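Local coordinates for protein cadherin-5 (Gallus gallus, PDB 3PPE) that mediates calcium-dependent, mainly homophilic adhesion between endothelial cells, here represented by its first two extracellular cadherin domains, at residues Ala128-Asp133 / Gly138-Thr143; Asp96-Ala101 / Ala182-Gly187. All coordinates share one frame; numbering follows the deposited sequence.

In the fold
From the N terminus the chain builds the first cadherin domain, leaves it at the end of strand 82-95 and enters the linker 96-101, which runs on into strand 103-104 of the second domain. Interaction 1 closes first in sequence: strand 122-129 runs into the loop 130-133, and after four intervening residues 138-143 comes back beside it to begin strand 142-148. Interaction 2 spans more than eighty residues, bringing the end of strand 175-184 back to the linker, so the small loop of interaction 1 lies wholly within the large one. Strands 142-148 and 175-184 are sheet neighbours, and both contacts share two calcium ions.

Interaction 1 of 2, residues Ala128-Asp133 / Gly138-Thr143; sequences AEDADD and GHATVT. With CA (calcium ion), chain D; CA (calcium ion), chain E.
Asp-130 reaches across to the backbone of His-139 and Ala-140, where a calcium ion closes the gap. Its CB lies 3.8 Å from Ala-140 CA; chi1 of -173° turns CG away from the backbone N and points the carboxylate at the metal. Both oxygens grip the ion, OD1 at 2.6 Å and OD2 at 2.4 Å, and the carbonyl O of His-139 binds it from the other segment at 2.3 Å. OD1 has a second task: its anti lone pair accepts the backbone N-H of Asp-132 at 3.0 Å, an Asx turn that probably helps to place Asp-132, whose OD2 joins the same ion. Asp-132 OD1 binds the neighbouring calcium ion, so one carboxylate bridges two metals. The imidazole of His-139 leads away from this segment toward Asp-96. A water bridges the two backbones, accepting from Ala-140 N and donating to Asp-133 O. Val-142 lays CG2 against Ala-128 O at 3.6 Å and near Asp-130 CB, while CG1 meets Ala-128 CB. An alanine here would strip both methyls from Ala-128 and would probably leave a gap beside the Asp-130 methylene. Asn-98, Asn-100 and Asp-184 complete the shared site; the linker between the two domains thus meets the second domain in the interdomain calcium site characteristic of cadherins.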
loop_
_atom_site.group_PDB
_atom_site.type_symbol
_atom_site.label_atom_id
_atom_site.label_comp_id
_atom_site.label_asym_id
_atom_site.label_seq_id
_atom_site.Cartn_x
_atom_site.Cartn_y
_atom_site.Cartn_z
ATOM N N ALA A 128 -10.053 2.051 32.940
ATOM C CA ALA A 128 -8.807 2.287 32.219
ATOM C C ALA A 128 -9.134 2.620 30.760
ATOM O O ALA A 128 -10.133 2.115 30.209
ATOM C CB ALA A 128 -7.896 1.067 32.311
ATOM N N GLU A 129 -8.344 3.508 30.152
ATOM C CA GLU A 129 -8.589 3.934 28.770
ATOM C C GLU A 129 -7.406 3.485 27.940
ATOM O O GLU A 129 -6.268 3.496 28.392
ATOM C CB GLU A 129 -8.746 5.462 28.639
ATOM C CG GLU A 129 -9.766 6.095 29.567
ATOM C CD GLU A 129 -9.686 7.616 29.557
ATOM O OE1 GLU A 129 -8.551 8.193 29.595
ATOM O OE2 GLU A 129 -10.766 8.248 29.507
ATOM N N ASP A 130 -7.705 3.050 26.731
ATOM C CA ASP A 130 -6.701 2.530 25.817
ATOM C C ASP A 130 -6.699 3.482 24.635
ATOM O O ASP A 130 -7.744 3.684 24.014
ATOM C CB ASP A 130 -7.125 1.143 25.371
ATOM C CG ASP A 130 -6.067 0.443 24.548
ATOM O OD1 ASP A 130 -5.582 0.971 23.506
ATOM O OD2 ASP A 130 -5.777 -0.692 24.892
ATOM N N ALA A 131 -5.523 4.027 24.322
ATOM C CA ALA A 131 -5.370 5.085 23.322
ATOM C C ALA A 131 -5.476 4.611 21.853
ATOM O O ALA A 131 -5.514 5.430 20.932
ATOM C CB ALA A 131 -4.048 5.791 23.550
ATOM N N ASP A 132 -5.522 3.305 21.634
ATOM C CA ASP A 132 -5.693 2.766 20.287
ATOM C C ASP A 132 -7.085 3.067 19.732
ATOM O O ASP A 132 -7.952 3.626 20.428
ATOM C CB ASP A 132 -5.326 1.269 20.211
ATOM C CG ASP A 132 -3.876 1.035 20.536
ATOM O OD1 ASP A 132 -3.055 1.765 19.976
ATOM O OD2 ASP A 132 -3.523 0.162 21.378
ATOM N N ASP A 133 -7.300 2.696 18.474
ATOM C CA ASP A 133 -8.537 3.030 17.779
ATOM C C ASP A 133 -9.661 2.072 18.161
ATOM O O ASP A 133 -9.553 0.863 17.957
ATOM C CB ASP A 133 -8.323 3.011 16.264
ATOM C CG ASP A 133 -9.510 3.562 15.500
ATOM O OD1 ASP A 133 -9.345 3.910 14.312
ATOM O OD2 ASP A 133 -10.609 3.648 16.087
ATOM N N GLY A 138 -10.645 -4.797 18.462
ATOM C CA GLY A 138 -10.251 -5.190 19.802
ATOM C C GLY A 138 -9.163 -4.302 20.371
ATOM O O GLY A 138 -8.779 -4.440 21.533
ATOM N N HIS A 139 -8.664 -3.385 19.549
ATOM C CA HIS A 139 -7.432 -2.670 19.856
ATOM C C HIS A 139 -7.580 -1.836 21.124
ATOM O O HIS A 139 -6.622 -1.661 21.879
ATOM C CB HIS A 139 -7.025 -1.776 18.683
ATOM C CG HIS A 139 -6.366 -2.516 17.560
ATOM N ND1 HIS A 139 -5.644 -1.882 16.572
ATOM C CD2 HIS A 139 -6.321 -3.837 17.269
ATOM C CE1 HIS A 139 -5.183 -2.779 15.721
ATOM N NE2 HIS A 139 -5.579 -3.974 16.120
ATOM N N ALA A 140 -8.784 -1.322 21.352
ATOM C CA ALA A 140 -9.053 -0.495 22.513
ATOM C C ALA A 140 -10.113 -1.189 23.383
ATOM O O ALA A 140 -10.846 -0.543 24.143
ATOM C CB ALA A 140 -9.536 0.841 22.064
ATOM N N THR A 141 -10.211 -2.503 23.268
ATOM C CA THR A 141 -11.119 -3.263 24.076
ATOM C C THR A 141 -10.421 -3.530 25.420
ATOM O O THR A 141 -9.394 -4.206 25.450
ATOM C CB THR A 141 -11.437 -4.623 23.419
ATOM O OG1 THR A 141 -12.114 -4.409 22.177
ATOM C CG2 THR A 141 -12.367 -5.443 24.305
ATOM N N VAL A 142 -10.992 -3.054 26.527
ATOM C CA VAL A 142 -10.328 -3.135 27.831
ATOM C C VAL A 142 -10.980 -4.265 28.629
ATOM O O VAL A 142 -12.198 -4.398 28.632
ATOM C CB VAL A 142 -10.476 -1.814 28.613
ATOM C CG1 VAL A 142 -9.734 -1.888 29.985
ATOM C CG2 VAL A 142 -10.017 -0.536 27.768
ATOM N N THR A 143 -10.165 -5.066 29.309
ATOM C CA THR A 143 -10.617 -6.108 30.238
ATOM C C THR A 143 -9.914 -5.880 31.594
ATOM O O THR A 143 -8.886 -5.218 31.655
ATOM C CB THR A 143 -10.297 -7.568 29.712
ATOM O OG1 THR A 143 -8.892 -7.777 29.741
ATOM C CG2 THR A 143 -10.786 -7.760 28.302
HETATM CA CA CA D . -4.589 -1.322 22.872
HETATM CA CA CA E . -2.260 2.542 17.817
HETATM O O HOH W 1 -10.922 -1.335 19.794
#

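Interaction 2 of 2, residues Asp96-Ala101 / Ala182-Gly187; sequences DINDNA and AKDALG. With CA (calcium ion), chain E; CA (calcium ion), chain D; CA (calcium ion), chain C.
Asn-98 and Asp-184 approach each other from opposite directions and meet beside a calcium ion that both bind, where the linker 96-101 joins the tip of strand 175-184 in the interdomain calcium site of a tandem cadherin pair. The tight part is polar. Asn-98 ND2 donates to Asp-184 OD1 at 2.8 Å; the acceptor lies almost in the amide plane, but the N-H arrives from above the carboxylate plane, and the two flat groups are turned 40° apart. With CG anti to the backbone N (chi1 -164°), the amide of Asn-98 reaches out to serve both partners: ND2 holds the carboxylate while OD1 binds the metal at 2.4 Å. Asp-184 OD1 is shared as well, since it takes the amide hydrogen and also binds the ion at 2.6 Å. The carbonyl O of Asn-100 adds a third ligand from this contact, and Asp-130, Asp-132 and the carbonyl of His-139 fill the rest of the site. On either side of Asn-98 in the chain, Asp-96 OD2, the carbonyl O of Ile-97 and Asp-99 OD1 bind a second calcium ion. Asp-99 OD2 binds a third, so its carboxylate bridges two metals, as that of Asp-132 does between the second ion and the one held by Asn-98. Glu-11 and Glu-64 of the first domain help to complete these sites. The charge of the carboxylates is thus probably balanced largely by the ions.

The loose side is the exposed outer part of the turn, residues 185-187. Here Leu-186 adds a light hydrocarbon contact, its CB 3.6 Å from Asn-98 ND2 and its CD2 near Asn-98 CB. Asp-184 OD2 faces back into its own turn, accepting weak hydrogen bonds from Leu-186 N at 3.0 Å and Gly-187 N at 2.8 Å.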
loop_
_atom_site.group_PDB
_atom_site.type_symbol
_atom_site.label_atom_id
_atom_site.label_comp_id
_atom_site.label_asym_id
_atom_site.label_seq_id
_atom_site.Cartn_x
_atom_site.Cartn_y
_atom_site.Cartn_z
ATOM N N ASP A 96 -4.435 1.994 12.325
ATOM C CA ASP A 96 -4.038 1.723 13.700
ATOM C C ASP A 96 -3.313 0.389 13.877
ATOM O O ASP A 96 -3.780 -0.634 13.399
ATOM C CB ASP A 96 -5.315 1.688 14.566
ATOM C CG ASP A 96 -5.018 1.716 16.054
ATOM O OD1 ASP A 96 -5.630 0.914 16.798
ATOM O OD2 ASP A 96 -4.187 2.535 16.502
ATOM N N ILE A 97 -2.220 0.382 14.628
ATOM C CA ILE A 97 -1.737 -0.862 15.176
ATOM C C ILE A 97 -2.029 -0.870 16.683
ATOM O O ILE A 97 -2.218 0.191 17.308
ATOM C CB ILE A 97 -0.200 -1.132 14.878
ATOM C CG1 ILE A 97 0.737 -0.189 15.640
ATOM C CG2 ILE A 97 0.074 -1.139 13.306
ATOM C CD1 ILE A 97 2.201 -0.742 15.775
ATOM N N ASN A 98 -2.073 -2.059 17.259
ATOM C CA ASN A 98 -2.246 -2.174 18.697
ATOM C C ASN A 98 -0.928 -1.887 19.428
ATOM O O ASN A 98 -0.133 -2.771 19.676
ATOM C CB ASN A 98 -2.815 -3.548 19.092
ATOM C CG ASN A 98 -3.362 -3.521 20.509
ATOM O OD1 ASN A 98 -3.987 -2.523 20.908
ATOM N ND2 ASN A 98 -3.089 -4.533 21.285
ATOM N N ASP A 99 -0.681 -0.629 19.757
ATOM C CA ASP A 99 0.574 -0.271 20.395
ATOM C C ASP A 99 0.411 0.469 21.730
ATOM O O ASP A 99 1.367 0.996 22.261
ATOM C CB ASP A 99 1.505 0.476 19.418
ATOM C CG ASP A 99 0.912 1.767 18.847
ATOM O OD1 ASP A 99 -0.334 1.963 18.784
ATOM O OD2 ASP A 99 1.743 2.632 18.407
ATOM N N ASN A 100 -0.820 0.496 22.259
ATOM C CA ASN A 100 -1.099 1.073 23.554
ATOM C C ASN A 100 -1.820 0.091 24.462
ATOM O O ASN A 100 -2.708 -0.675 24.034
ATOM C CB ASN A 100 -1.902 2.394 23.444
ATOM C CG ASN A 100 -1.135 3.489 22.698
ATOM O OD1 ASN A 100 -1.175 3.549 21.470
ATOM N ND2 ASN A 100 -0.402 4.321 23.423
ATOM N N ALA A 101 -1.436 0.104 25.723
ATOM C CA ALA A 101 -2.142 -0.706 26.728
ATOM C C ALA A 101 -3.174 0.207 27.439
ATOM O O ALA A 101 -3.070 1.443 27.390
ATOM C CB ALA A 101 -1.142 -1.316 27.719
ATOM N N ALA A 182 -5.521 -3.785 34.174
ATOM C CA ALA A 182 -6.265 -3.725 32.920
ATOM C C ALA A 182 -5.408 -4.188 31.747
ATOM O O ALA A 182 -4.180 -4.147 31.808
ATOM C CB ALA A 182 -6.786 -2.318 32.678
ATOM N N LYS A 183 -6.065 -4.627 30.679
ATOM C CA LYS A 183 -5.389 -5.349 29.606
ATOM C C LYS A 183 -6.304 -5.527 28.400
ATOM O O LYS A 183 -7.356 -6.158 28.494
ATOM C CB LYS A 183 -4.901 -6.711 30.103
ATOM C CG LYS A 183 -4.430 -7.641 28.997
ATOM C CD LYS A 183 -3.724 -8.862 29.566
ATOM C CE LYS A 183 -4.663 -9.690 30.428
ATOM N NZ LYS A 183 -5.323 -10.773 29.648
ATOM N N ASP A 184 -5.895 -4.968 27.265
ATOM C CA ASP A 184 -6.717 -4.984 26.062
ATOM C C ASP A 184 -6.817 -6.391 25.482
ATOM O O ASP A 184 -6.012 -7.265 25.805
ATOM C CB ASP A 184 -6.155 -4.021 25.015
ATOM C CG ASP A 184 -4.912 -4.561 24.334
ATOM O OD1 ASP A 184 -4.170 -3.761 23.727
ATOM O OD2 ASP A 184 -4.678 -5.786 24.408
ATOM N N ALA A 185 -7.808 -6.602 24.623
ATOM C CA ALA A 185 -8.261 -7.948 24.292
ATOM C C ALA A 185 -7.183 -8.725 23.545
ATOM O O ALA A 185 -7.270 -9.944 23.399
ATOM C CB ALA A 185 -9.541 -7.891 23.471
ATOM N N LEU A 186 -6.166 -8.011 23.073
ATOM C CA LEU A 186 -5.054 -8.635 22.365
ATOM C C LEU A 186 -3.888 -8.914 23.306
ATOM O O LEU A 186 -2.889 -9.515 22.911
ATOM C CB LEU A 186 -4.594 -7.751 21.205
ATOM C CG LEU A 186 -5.506 -7.716 19.976
ATOM C CD1 LEU A 186 -6.707 -6.816 20.224
ATOM C CD2 LEU A 186 -4.734 -7.260 18.748
ATOM N N GLY A 187 -4.021 -8.473 24.553
ATOM C CA GLY A 187 -3.173 -8.955 25.627
ATOM C C GLY A 187 -2.198 -7.900 26.113
ATOM O O GLY A 187 -1.349 -8.170 26.963
HETATM CA CA CA E . -2.260 2.542 17.817
HETATM CA CA CA D . -4.589 -1.322 22.872
HETATM CA CA CA C . 1.075 4.808 17.918
HETATM O O HOH W 2 1.507 5.025 20.332
#